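Long-range contacts in probable ribosomal RNA small subunit methyltransferase (Thermus thermophilus, PDB 3DMH), which probably methylates N2 of a guanosine in 16S ribosomal RNA, using S-adenosylmethionine as methyl donor: residues E6-R10 / D288-A292; A126-G132 / E174-P180; L135-K141 / P167-L173; V259-L265 / Q283-V289. One frame throughout, in Å; residues are numbered along the deposited sequence.

How the interactions relate
Interactions 1 and 4 lie at the cofactor: they share D288 and V289, and both touch S-adenosylmethionine. Interaction 3 lies within the N-terminal seven-stranded sheet and interaction 2 at the ends of its strands, their centres about 31 to 39 Å from those of interactions 1 and 4. Both sheets of the chain have strand order 3-2-1-4-5-7-6. Interaction 3 is buried antiparallel pairing with mostly apolar side chains; interaction 2, whose chain loop encloses interaction 3, is a partly exposed contact held by lysine, arginine and backbone N-H bonds to carbonyls. Interaction 4 is parallel pairing at the edge of the C-terminal sheet, whereas interaction 1 is a buried polar contact between a helix and a loop.

Interaction 1: E6-R10 / D288-A292; sequences EAYHR and DVDEA. With SAM (S-adenosylmethionine), chain D.
The last turn of the short N-terminal helix 5-9 faces the loop that follows strand 283-286, where D288 to E291 form a type II' beta turn at the adenine pocket of a Rossmann-like methyltransferase. V289 occupies the first inner corner of the turn at phi/psi 52/-123, and E291 N closes it on D288 O at 2.9 Å. The nearest CA atoms across the contact, those of H9 and E291, are 7.7 Å apart, so side chains span the gap. Y8 (chi1 t) points toward the loop: its OH donates to D288 OD1 at 2.6 Å, and its CE2 packs on V289 CG2 at 3.4 Å. H9 (chi1 m) reaches D290 (chi1 p) in a His-carboxylate hydrogen bond, NE2 to OD1, 2.9 Å. The turn reads the adenine by its Watson-Crick edge, V289 N giving a hydrogen bond to SAM N1 at 2.9 Å. D288 OD2 is held by salt bridges to K24 and R80, and D290 OD2 by one to R329, so residues distant in sequence converge on this loop. The N-terminal helix thus borders the N6 edge of the adenine, with D288 OD1 accepting from SAM N6 at 2.9 Å as well as from Y8 OH.

Interaction 2: A126-G132 / E174-P180; sequences ARALRMG and EKEKEAP
At one end of the strands of the N-terminal seven-stranded sheet, the end of helix 115-128 and the corner leading into strand 133-140 pack against the irregular chain that leaves strand 168-174. L129 is the first residue to depart from helical angles, and R130 and M131 continue extended to G132 at phi/psi 86/-4, where a CB would hit the preceding carbonyl O, so glycine is needed. CA atoms approach to 5.3 Å between R127 and A179 and 5.0 Å between G132 and K175. One backbone hydrogen bond crosses, G132 N to K175 O at 2.9 Å, the others coming from side chains. K175, all four chi angles t, stretches to the helix end, where NZ donates to A126 O at 2.9 Å and L129 O at 2.8 Å, so one ammonium ties together two carbonyls. Apolar contacts lie between: A179 CB is 3.9 Å from A126 CB and 3.7 Å from R127 CG, K175 CD meets L129 CB at 3.8 Å, and M131 CE lies 4.1 Å from K175 CE. L156 of helix 145-156 backs A126, L129 and K175. At the far end R127 (chi1 m, chi3 p) folds over and NH1 donates to P180 O at 2.7 Å.

Interaction 3: L135-K141 / P167-L173; sequences LYLAGDK and PYRVALL
Y136, A138, V170 and L172 form the apolar centre on one face of this antiparallel pair, strands 133-140 and 168-174 of the N-terminal seven-stranded sheet. L172 CD1 sits over the Y136 ring, 3.6 Å from its centroid and 4° off the normal, a CH-pi contact, while V170 CG1 meets the ring edge at Y136 CD1 (3.9 Å) and V170 CG2 lies 4.0 Å from A138 CB. On the other face L173 CD1 touches L135 CD2 at 4.2 Å and L137 CB at 3.9 Å. Helix 33-41 packs on A138 and V170, and helix 145-156 on L135, A171 and L173, so helices flank both faces as in Rossmann-like folds. The segment axes run at 162°, 4.5 Å apart. The pairs L135-L173, L137-A171 and G139-R169 are hydrogen-bonded: both N-to-O bonds are 2.8 Å in the first two and 2.9 Å in the third. Y136-L172, A138-V170 and D140-Y168 are non-hydrogen-bonded. At the polar edge, D140 OD2 lies 3.6 Å from Y168 CE1 while OD1 accepts from N142 N, and K141 CD lies over the R169 guanidinium, 3.3 Å from NH2; R169 NH1 bonds G166 O. Last, K141 N donates to P167 O at 2.9 Å.

Interaction 4: V259-L265 / Q283-V289; sequences VGVEDDL and QALHSDV. With SAM (S-adenosylmethionine), chain D.
Strand 283-286 begins beside V259 of strand 257-262, and the two run parallel, their segment axes 4.8 Å apart at 21°. Q283 O accepts from G260 N at 2.8 Å, while its side chain lies alongside V259, NE2 to CG2 3.6 Å. A284 pairs with G260, directed to the same face as E262 and H286. L285 N donates to G260 O at 2.8 Å and its O takes a weak bond from E262 N at 3.1 Å; its CD1 packs on V259 CG1 at 3.6 Å. H286 (chi1 t) turns its ring to the neighbouring loop: NE2 donates to D263 O at 2.8 Å, and L265 CB sits off-centre over the ring, 4.2 Å from its centroid. S287 N extends the ladder to E262 O at 2.9 Å, and its OG bonds V289 O at 2.7 Å. D288 CB comes 3.7 Å from D263 OD1 (which accepts from A77 N; OD2 bonds S75 OG), and D288 OD1 accepts from SAM N6 at 2.9 Å and from Y8 OH. V289 N donates to SAM N1 at 2.9 Å. E262 (chi1 t, chi2 p) holds the ribose, OE1 to SAM O3' 2.7 Å and OE2 to SAM O2' 2.6 Å. With helix 265-277 these strands make a beta-alpha-beta crossover, and E262, ending strand 257-262, the second of this sheet, grips both ribose hydroxyls, a characteristic feature of class I, Rossmann-like methyltransferases.

Interaction 1: E6-R10 / D288-A292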
# COMPACT_ATOMS: atom_id res chain seq x y z
N GLU A 6 7.85 17.57 -6.97
CA GLU A 6 9.08 17.59 -6.17
C GLU A 6 8.78 17.54 -4.66
O GLU A 6 9.42 16.79 -3.94
CB GLU A 6 9.95 18.82 -6.52
CG GLU A 6 11.33 18.83 -5.84
CD GLU A 6 11.31 19.41 -4.42
OE1 GLU A 6 10.54 20.36 -4.17
OE2 GLU A 6 12.05 18.90 -3.56
N ALA A 7 7.78 18.31 -4.21
CA ALA A 7 7.41 18.27 -2.78
C ALA A 7 6.80 16.93 -2.35
O ALA A 7 7.08 16.44 -1.25
CB ALA A 7 6.48 19.41 -2.43
N TYR A 8 5.97 16.34 -3.21
CA TYR A 8 5.46 15.01 -2.93
C TYR A 8 6.59 13.99 -2.72
O TYR A 8 6.51 13.15 -1.81
CB TYR A 8 4.47 14.50 -4.03
CG TYR A 8 4.09 13.08 -3.66
CD1 TYR A 8 3.13 12.85 -2.67
CD2 TYR A 8 4.79 11.97 -4.17
CE1 TYR A 8 2.83 11.59 -2.21
CE2 TYR A 8 4.50 10.68 -3.73
CZ TYR A 8 3.52 10.48 -2.74
OH TYR A 8 3.27 9.22 -2.27
N HIS A 9 7.61 14.03 -3.59
CA HIS A 9 8.69 13.04 -3.57
C HIS A 9 9.82 13.36 -2.60
O HIS A 9 10.72 12.53 -2.42
CB HIS A 9 9.27 12.83 -4.96
CG HIS A 9 8.37 12.08 -5.88
ND1 HIS A 9 8.06 10.75 -5.68
CD2 HIS A 9 7.72 12.46 -7.01
CE1 HIS A 9 7.25 10.34 -6.64
NE2 HIS A 9 7.03 11.36 -7.46
N ARG A 10 9.77 14.55 -2.01
CA ARG A 10 10.86 15.01 -1.14
C ARG A 10 10.88 14.27 0.18
O ARG A 10 9.84 14.09 0.81
CB ARG A 10 10.71 16.49 -0.87
CG ARG A 10 11.84 17.04 -0.05
CD ARG A 10 11.62 18.48 0.26
NE ARG A 10 11.90 19.32 -0.91
CZ ARG A 10 12.30 20.59 -0.81
NH1 ARG A 10 12.45 21.12 0.39
NH2 ARG A 10 12.55 21.31 -1.90
N ASP A 288 6.52 4.38 -5.69
CA ASP A 288 5.78 5.45 -5.01
C ASP A 288 5.40 6.44 -6.10
O ASP A 288 6.25 7.17 -6.61
CB ASP A 288 6.69 6.12 -3.96
CG ASP A 288 6.02 7.27 -3.23
OD1 ASP A 288 4.78 7.40 -3.33
OD2 ASP A 288 6.74 8.02 -2.53
N VAL A 289 4.13 6.40 -6.52
CA VAL A 289 3.63 7.16 -7.67
C VAL A 289 4.57 6.85 -8.86
O VAL A 289 4.74 5.67 -9.20
CB VAL A 289 3.40 8.69 -7.38
CG1 VAL A 289 2.51 9.30 -8.45
CG2 VAL A 289 2.69 8.88 -6.04
N ASP A 290 5.19 7.85 -9.48
CA ASP A 290 6.04 7.60 -10.64
C ASP A 290 7.52 7.50 -10.32
O ASP A 290 8.36 7.61 -11.22
CB ASP A 290 5.82 8.67 -11.71
CG ASP A 290 6.14 10.07 -11.22
OD1 ASP A 290 6.14 10.32 -9.99
OD2 ASP A 290 6.39 10.96 -12.07
N GLU A 291 7.85 7.26 -9.06
CA GLU A 291 9.25 7.21 -8.62
C GLU A 291 10.10 6.23 -9.44
O GLU A 291 11.28 6.49 -9.72
CB GLU A 291 9.28 6.86 -7.13
CG GLU A 291 10.61 6.50 -6.55
CD GLU A 291 10.72 5.05 -6.20
OE1 GLU A 291 9.68 4.34 -6.12
OE2 GLU A 291 11.87 4.62 -6.00
N ALA A 292 9.48 5.11 -9.82
CA ALA A 292 10.21 4.05 -10.54
C ALA A 292 10.47 4.36 -12.02
O ALA A 292 11.27 3.68 -12.66
CB ALA A 292 9.45 2.73 -10.44
N SAM D . -6.41 0.30 -9.73
CA SAM D . -6.91 -0.70 -8.72
C SAM D . -8.40 -0.91 -8.95
O SAM D . -8.96 -0.09 -9.69
OXT SAM D . -8.98 -1.84 -8.36
CB SAM D . -6.70 -0.20 -7.29
CG SAM D . -7.38 1.12 -6.94
SD SAM D . -7.16 1.53 -5.18
CE SAM D . -8.54 2.67 -4.89
C5' SAM D . -5.76 2.70 -5.12
C4' SAM D . -4.42 2.00 -5.26
O4' SAM D . -3.45 3.04 -5.09
C3' SAM D . -4.14 0.92 -4.21
O3' SAM D . -3.79 -0.32 -4.82
C2' SAM D . -3.00 1.51 -3.38
O2' SAM D . -2.12 0.57 -2.79
C1' SAM D . -2.36 2.41 -4.44
N9 SAM D . -1.48 3.40 -3.85
C8 SAM D . -1.58 4.03 -2.61
N7 SAM D . -0.56 4.91 -2.48
C5 SAM D . 0.21 4.82 -3.62
C6 SAM D . 1.39 5.44 -4.04
N6 SAM D . 2.04 6.31 -3.25
N1 SAM D . 1.89 5.11 -5.28
C2 SAM D . 1.26 4.19 -6.09
N3 SAM D . 0.11 3.52 -5.68
C4 SAM D . -0.38 3.86 -4.47

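Interaction 2: A126-G132 / E174-P180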
# COMPACT_ATOMS: atom_id res chain seq x y z
N ALA A 126 5.06 -14.95 15.08
CA ALA A 126 5.24 -16.17 15.88
C ALA A 126 6.33 -17.08 15.30
O ALA A 126 7.17 -17.62 16.03
CB ALA A 126 3.91 -16.91 16.03
N ARG A 127 6.34 -17.22 13.97
CA ARG A 127 7.34 -18.02 13.27
C ARG A 127 8.75 -17.42 13.33
O ARG A 127 9.73 -18.16 13.45
CB ARG A 127 6.91 -18.25 11.82
CG ARG A 127 5.58 -19.01 11.70
CD ARG A 127 5.23 -19.40 10.26
NE ARG A 127 6.28 -20.20 9.63
CZ ARG A 127 6.40 -21.52 9.75
NH1 ARG A 127 5.53 -22.20 10.49
NH2 ARG A 127 7.39 -22.16 9.14
N ALA A 128 8.84 -16.09 13.25
CA ALA A 128 10.13 -15.40 13.25
C ALA A 128 10.89 -15.55 14.55
O ALA A 128 12.13 -15.53 14.55
CB ALA A 128 9.92 -13.92 12.93
N LEU A 129 10.16 -15.65 15.65
CA LEU A 129 10.73 -15.71 16.98
C LEU A 129 11.35 -17.08 17.28
O LEU A 129 10.77 -18.11 16.94
CB LEU A 129 9.67 -15.39 18.04
CG LEU A 129 9.24 -13.91 18.17
CD1 LEU A 129 8.06 -13.79 19.12
CD2 LEU A 129 10.40 -13.03 18.62
N ARG A 130 12.51 -17.07 17.93
CA ARG A 130 13.02 -18.27 18.59
C ARG A 130 12.10 -18.60 19.76
O ARG A 130 11.34 -17.76 20.22
CB ARG A 130 14.44 -18.02 19.13
CG ARG A 130 14.50 -17.02 20.28
CD ARG A 130 15.81 -17.05 21.02
NE ARG A 130 15.95 -15.97 22.00
CZ ARG A 130 15.48 -15.99 23.25
NH1 ARG A 130 14.81 -17.05 23.70
NH2 ARG A 130 15.69 -14.96 24.06
N MET A 131 12.18 -19.82 20.26
CA MET A 131 11.46 -20.14 21.48
C MET A 131 11.94 -19.21 22.60
O MET A 131 13.14 -19.02 22.77
CB MET A 131 11.71 -21.59 21.87
CG MET A 131 10.77 -22.15 22.95
SD MET A 131 9.01 -22.05 22.55
CE MET A 131 8.91 -22.93 21.01
N GLY A 132 11.00 -18.64 23.35
CA GLY A 132 11.34 -17.71 24.43
C GLY A 132 11.50 -16.26 23.98
O GLY A 132 11.72 -15.37 24.80
N GLU A 174 5.27 -13.49 25.01
CA GLU A 174 6.38 -14.44 24.98
C GLU A 174 6.02 -15.68 24.16
O GLU A 174 4.93 -16.24 24.34
CB GLU A 174 6.74 -14.86 26.41
CG GLU A 174 7.97 -15.73 26.50
CD GLU A 174 8.36 -16.09 27.93
OE1 GLU A 174 8.10 -15.29 28.86
OE2 GLU A 174 8.93 -17.18 28.13
N LYS A 175 6.93 -16.12 23.29
CA LYS A 175 6.74 -17.38 22.56
C LYS A 175 7.01 -18.54 23.51
O LYS A 175 8.15 -18.76 23.93
CB LYS A 175 7.65 -17.47 21.33
CG LYS A 175 7.34 -18.68 20.45
CD LYS A 175 8.13 -18.65 19.15
CE LYS A 175 7.98 -19.93 18.37
NZ LYS A 175 8.64 -19.85 17.04
N GLU A 176 5.95 -19.27 23.84
CA GLU A 176 6.05 -20.39 24.78
C GLU A 176 5.70 -21.72 24.11
O GLU A 176 5.85 -22.81 24.69
CB GLU A 176 5.15 -20.14 26.00
CG GLU A 176 5.52 -18.92 26.83
CD GLU A 176 4.80 -18.86 28.16
OE1 GLU A 176 5.25 -19.55 29.10
OE2 GLU A 176 3.79 -18.13 28.28
N LYS A 177 5.22 -21.61 22.87
CA LYS A 177 4.75 -22.75 22.10
C LYS A 177 5.17 -22.65 20.64
O LYS A 177 5.52 -21.57 20.15
CB LYS A 177 3.22 -22.87 22.19
CG LYS A 177 2.47 -21.91 21.28
CD LYS A 177 0.97 -22.04 21.41
CE LYS A 177 0.45 -21.41 22.69
NZ LYS A 177 -1.00 -21.67 22.82
N GLU A 178 5.11 -23.78 19.94
CA GLU A 178 5.48 -23.85 18.54
C GLU A 178 4.51 -23.07 17.66
O GLU A 178 3.29 -23.15 17.84
CB GLU A 178 5.55 -25.31 18.08
CG GLU A 178 6.84 -25.65 17.36
CD GLU A 178 8.07 -25.36 18.22
OE1 GLU A 178 8.85 -24.46 17.84
OE2 GLU A 178 8.24 -26.01 19.27
N ALA A 179 5.06 -22.30 16.72
CA ALA A 179 4.25 -21.57 15.77
C ALA A 179 3.62 -22.51 14.74
O ALA A 179 4.26 -23.47 14.31
CB ALA A 179 5.10 -20.51 15.08
N PRO A 180 2.37 -22.22 14.33
CA PRO A 180 1.74 -22.99 13.26
C PRO A 180 2.31 -22.66 11.88
O PRO A 180 3.14 -21.73 11.74
CB PRO A 180 0.28 -22.53 13.32
CG PRO A 180 0.37 -21.12 13.78
CD PRO A 180 1.48 -21.15 14.82

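Interaction 3: L135-K141 / P167-L173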
# COMPACT_ATOMS: atom_id res chain seq x y z
N LEU A 135 7.28 -10.51 21.65
CA LEU A 135 6.59 -9.71 20.63
C LEU A 135 5.96 -8.49 21.28
O LEU A 135 5.18 -8.61 22.23
CB LEU A 135 5.50 -10.55 19.94
CG LEU A 135 4.48 -9.80 19.07
CD1 LEU A 135 5.13 -9.14 17.84
CD2 LEU A 135 3.35 -10.74 18.61
N TYR A 136 6.31 -7.31 20.77
CA TYR A 136 5.59 -6.09 21.10
C TYR A 136 4.50 -5.92 20.07
O TYR A 136 4.80 -5.87 18.87
CB TYR A 136 6.50 -4.86 21.02
CG TYR A 136 7.33 -4.63 22.25
CD1 TYR A 136 6.78 -4.08 23.41
CD2 TYR A 136 8.68 -4.95 22.25
CE1 TYR A 136 7.55 -3.86 24.55
CE2 TYR A 136 9.47 -4.74 23.38
CZ TYR A 136 8.91 -4.20 24.52
OH TYR A 136 9.71 -4.00 25.63
N LEU A 137 3.26 -5.89 20.53
CA LEU A 137 2.10 -5.80 19.65
C LEU A 137 1.35 -4.52 19.97
O LEU A 137 0.91 -4.32 21.10
CB LEU A 137 1.19 -7.02 19.86
CG LEU A 137 0.03 -7.15 18.87
CD1 LEU A 137 0.53 -7.58 17.50
CD2 LEU A 137 -0.99 -8.13 19.44
N ALA A 138 1.20 -3.63 18.99
CA ALA A 138 0.54 -2.36 19.28
C ALA A 138 -0.66 -2.14 18.38
O ALA A 138 -0.70 -2.59 17.24
CB ALA A 138 1.52 -1.18 19.12
N GLY A 139 -1.67 -1.45 18.90
CA GLY A 139 -2.82 -1.16 18.06
C GLY A 139 -3.86 -0.29 18.75
O GLY A 139 -3.54 0.46 19.67
N ASP A 140 -5.09 -0.45 18.30
CA ASP A 140 -6.19 0.47 18.60
C ASP A 140 -7.41 -0.37 18.97
O ASP A 140 -7.83 -1.23 18.21
CB ASP A 140 -6.45 1.29 17.32
CG ASP A 140 -7.49 2.40 17.50
OD1 ASP A 140 -8.25 2.41 18.48
OD2 ASP A 140 -7.53 3.26 16.59
N LYS A 141 -7.96 -0.14 20.16
CA LYS A 141 -9.14 -0.89 20.55
C LYS A 141 -10.34 -0.63 19.63
O LYS A 141 -11.22 -1.49 19.53
CB LYS A 141 -9.51 -0.60 22.01
CG LYS A 141 -8.67 -1.39 23.01
CD LYS A 141 -8.90 -0.88 24.42
CE LYS A 141 -10.28 -1.22 24.96
NZ LYS A 141 -10.38 -2.63 25.42
N PRO A 167 -7.52 4.89 23.47
CA PRO A 167 -7.86 3.59 22.90
C PRO A 167 -6.62 2.81 22.44
O PRO A 167 -6.74 1.64 22.07
CB PRO A 167 -8.71 3.97 21.68
CG PRO A 167 -8.06 5.22 21.19
CD PRO A 167 -7.65 5.97 22.46
N TYR A 168 -5.45 3.44 22.50
CA TYR A 168 -4.22 2.85 21.96
C TYR A 168 -3.53 1.99 22.99
O TYR A 168 -3.51 2.32 24.19
CB TYR A 168 -3.28 3.93 21.40
CG TYR A 168 -4.01 4.85 20.45
CD1 TYR A 168 -4.38 4.40 19.18
CD2 TYR A 168 -4.36 6.14 20.83
CE1 TYR A 168 -5.08 5.23 18.31
CE2 TYR A 168 -5.05 6.98 19.96
CZ TYR A 168 -5.41 6.52 18.72
OH TYR A 168 -6.10 7.35 17.86
N ARG A 169 -2.97 0.86 22.53
CA ARG A 169 -2.38 -0.14 23.42
C ARG A 169 -1.07 -0.65 22.86
O ARG A 169 -0.93 -0.75 21.63
CB ARG A 169 -3.31 -1.35 23.56
CG ARG A 169 -4.66 -1.09 24.23
CD ARG A 169 -4.47 -0.77 25.70
NE ARG A 169 -5.75 -0.56 26.39
CZ ARG A 169 -6.43 0.59 26.40
NH1 ARG A 169 -5.97 1.65 25.75
NH2 ARG A 169 -7.57 0.67 27.07
N VAL A 170 -0.15 -0.98 23.76
CA VAL A 170 0.99 -1.85 23.44
C VAL A 170 0.97 -3.01 24.42
O VAL A 170 0.82 -2.79 25.64
CB VAL A 170 2.34 -1.14 23.59
CG1 VAL A 170 3.48 -2.07 23.12
CG2 VAL A 170 2.37 0.16 22.81
N ALA A 171 1.09 -4.22 23.89
CA ALA A 171 1.26 -5.42 24.68
C ALA A 171 2.61 -6.08 24.42
O ALA A 171 3.20 -5.93 23.35
CB ALA A 171 0.14 -6.40 24.42
N LEU A 172 3.07 -6.83 25.42
CA LEU A 172 4.27 -7.64 25.29
C LEU A 172 3.90 -9.10 25.49
O LEU A 172 3.18 -9.44 26.44
CB LEU A 172 5.32 -7.18 26.30
CG LEU A 172 6.71 -7.83 26.22
CD1 LEU A 172 7.34 -7.68 24.83
CD2 LEU A 172 7.61 -7.21 27.29
N LEU A 173 4.38 -9.95 24.59
CA LEU A 173 4.10 -11.40 24.63
C LEU A 173 5.35 -12.25 24.50
O LEU A 173 6.36 -11.81 23.95
CB LEU A 173 3.10 -11.79 23.53
CG LEU A 173 1.74 -11.07 23.44
CD1 LEU A 173 1.78 -9.92 22.43
CD2 LEU A 173 0.67 -12.05 23.04

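Interaction 4: V259-L265 / Q283-V289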
# COMPACT_ATOMS: atom_id res chain seq x y z
N VAL A 259 1.92 0.11 -18.17
CA VAL A 259 2.81 0.18 -17.02
C VAL A 259 1.92 0.45 -15.82
O VAL A 259 1.19 1.44 -15.82
CB VAL A 259 3.81 1.32 -17.13
CG1 VAL A 259 4.68 1.41 -15.85
CG2 VAL A 259 4.71 1.13 -18.34
N GLY A 260 1.95 -0.43 -14.81
CA GLY A 260 1.22 -0.21 -13.56
C GLY A 260 2.24 0.22 -12.53
O GLY A 260 3.31 -0.37 -12.45
N VAL A 261 1.91 1.28 -11.78
CA VAL A 261 2.72 1.68 -10.62
C VAL A 261 1.88 1.50 -9.38
O VAL A 261 0.70 1.83 -9.36
CB VAL A 261 3.28 3.12 -10.71
CG1 VAL A 261 4.36 3.20 -11.80
CG2 VAL A 261 2.21 4.20 -10.94
N GLU A 262 2.51 0.93 -8.36
CA GLU A 262 1.77 0.52 -7.16
C GLU A 262 2.74 0.55 -5.97
O GLU A 262 3.84 -0.04 -6.06
CB GLU A 262 1.20 -0.89 -7.38
CG GLU A 262 0.62 -1.57 -6.15
CD GLU A 262 -0.46 -0.74 -5.49
OE1 GLU A 262 -1.48 -0.44 -6.15
OE2 GLU A 262 -0.28 -0.41 -4.30
N ASP A 263 2.37 1.24 -4.89
CA ASP A 263 3.29 1.41 -3.77
C ASP A 263 3.36 0.18 -2.88
O ASP A 263 4.32 0.04 -2.12
CB ASP A 263 2.82 2.61 -2.94
CG ASP A 263 3.79 2.99 -1.84
OD1 ASP A 263 4.92 3.40 -2.15
OD2 ASP A 263 3.39 2.92 -0.63
N ASP A 264 2.31 -0.65 -2.90
CA ASP A 264 2.22 -1.78 -1.99
C ASP A 264 2.74 -3.08 -2.63
O ASP A 264 2.20 -3.52 -3.63
CB ASP A 264 0.76 -1.99 -1.53
CG ASP A 264 0.56 -3.32 -0.85
OD1 ASP A 264 1.37 -3.63 0.01
OD2 ASP A 264 -0.41 -4.04 -1.20
N LEU A 265 3.80 -3.66 -2.05
CA LEU A 265 4.37 -4.89 -2.55
C LEU A 265 3.37 -6.03 -2.72
O LEU A 265 3.43 -6.76 -3.71
CB LEU A 265 5.50 -5.37 -1.64
CG LEU A 265 6.24 -6.64 -2.05
CD1 LEU A 265 6.88 -6.47 -3.41
CD2 LEU A 265 7.27 -6.98 -1.01
N GLN A 283 4.03 -4.16 -17.37
CA GLN A 283 5.05 -3.89 -16.38
C GLN A 283 4.34 -3.59 -15.09
O GLN A 283 3.47 -2.73 -15.04
CB GLN A 283 5.90 -2.70 -16.78
CG GLN A 283 6.68 -2.94 -18.07
CD GLN A 283 7.60 -1.80 -18.40
OE1 GLN A 283 8.56 -1.52 -17.67
NE2 GLN A 283 7.30 -1.11 -19.49
N ALA A 284 4.69 -4.35 -14.06
CA ALA A 284 4.05 -4.22 -12.76
C ALA A 284 5.11 -3.69 -11.81
O ALA A 284 5.87 -4.46 -11.22
CB ALA A 284 3.53 -5.57 -12.28
N LEU A 285 5.14 -2.36 -11.65
CA LEU A 285 6.24 -1.74 -10.92
C LEU A 285 5.86 -1.43 -9.51
O LEU A 285 4.78 -0.91 -9.24
CB LEU A 285 6.69 -0.45 -11.62
CG LEU A 285 7.01 -0.59 -13.10
CD1 LEU A 285 7.48 0.74 -13.61
CD2 LEU A 285 8.07 -1.64 -13.30
N HIS A 286 6.79 -1.72 -8.62
CA HIS A 286 6.68 -1.34 -7.23
C HIS A 286 7.27 0.06 -7.13
O HIS A 286 8.47 0.25 -7.26
CB HIS A 286 7.43 -2.35 -6.36
CG HIS A 286 7.19 -2.18 -4.89
ND1 HIS A 286 8.06 -2.62 -3.91
CD2 HIS A 286 6.14 -1.63 -4.23
CE1 HIS A 286 7.57 -2.34 -2.72
NE2 HIS A 286 6.41 -1.72 -2.89
N SER A 287 6.40 1.05 -6.90
CA SER A 287 6.76 2.44 -7.11
C SER A 287 5.90 3.34 -6.24
O SER A 287 4.70 3.11 -6.11
CB SER A 287 6.46 2.79 -8.57
OG SER A 287 6.92 4.10 -8.91
N ASP A 288 6.52 4.38 -5.69
CA ASP A 288 5.78 5.45 -5.01
C ASP A 288 5.40 6.44 -6.10
O ASP A 288 6.25 7.17 -6.61
CB ASP A 288 6.69 6.12 -3.96
CG ASP A 288 6.02 7.27 -3.23
OD1 ASP A 288 4.78 7.40 -3.33
OD2 ASP A 288 6.74 8.02 -2.53
N VAL A 289 4.13 6.40 -6.52
CA VAL A 289 3.63 7.16 -7.67
C VAL A 289 4.57 6.85 -8.86
O VAL A 289 4.74 5.67 -9.20
CB VAL A 289 3.40 8.69 -7.38
CG1 VAL A 289 2.51 9.30 -8.45
CG2 VAL A 289 2.69 8.88 -6.04
N SAM D . -6.41 0.30 -9.73
CA SAM D . -6.91 -0.70 -8.72
C SAM D . -8.40 -0.91 -8.95
O SAM D . -8.96 -0.09 -9.69
OXT SAM D . -8.98 -1.84 -8.36
CB SAM D . -6.70 -0.20 -7.29
CG SAM D . -7.38 1.12 -6.94
SD SAM D . -7.16 1.53 -5.18
CE SAM D . -8.54 2.67 -4.89
C5' SAM D . -5.76 2.70 -5.12
C4' SAM D . -4.42 2.00 -5.26
O4' SAM D . -3.45 3.04 -5.09
C3' SAM D . -4.14 0.92 -4.21
O3' SAM D . -3.79 -0.32 -4.82
C2' SAM D . -3.00 1.51 -3.38
O2' SAM D . -2.12 0.57 -2.79
C1' SAM D . -2.36 2.41 -4.44
N9 SAM D . -1.48 3.40 -3.85
C8 SAM D . -1.58 4.03 -2.61
N7 SAM D . -0.56 4.91 -2.48
C5 SAM D . 0.21 4.82 -3.62
C6 SAM D . 1.39 5.44 -4.04
N6 SAM D . 2.04 6.31 -3.25
N1 SAM D . 1.89 5.11 -5.28
C2 SAM D . 1.26 4.19 -6.09
N3 SAM D . 0.11 3.52 -5.68
C4 SAM D . -0.38 3.86 -4.47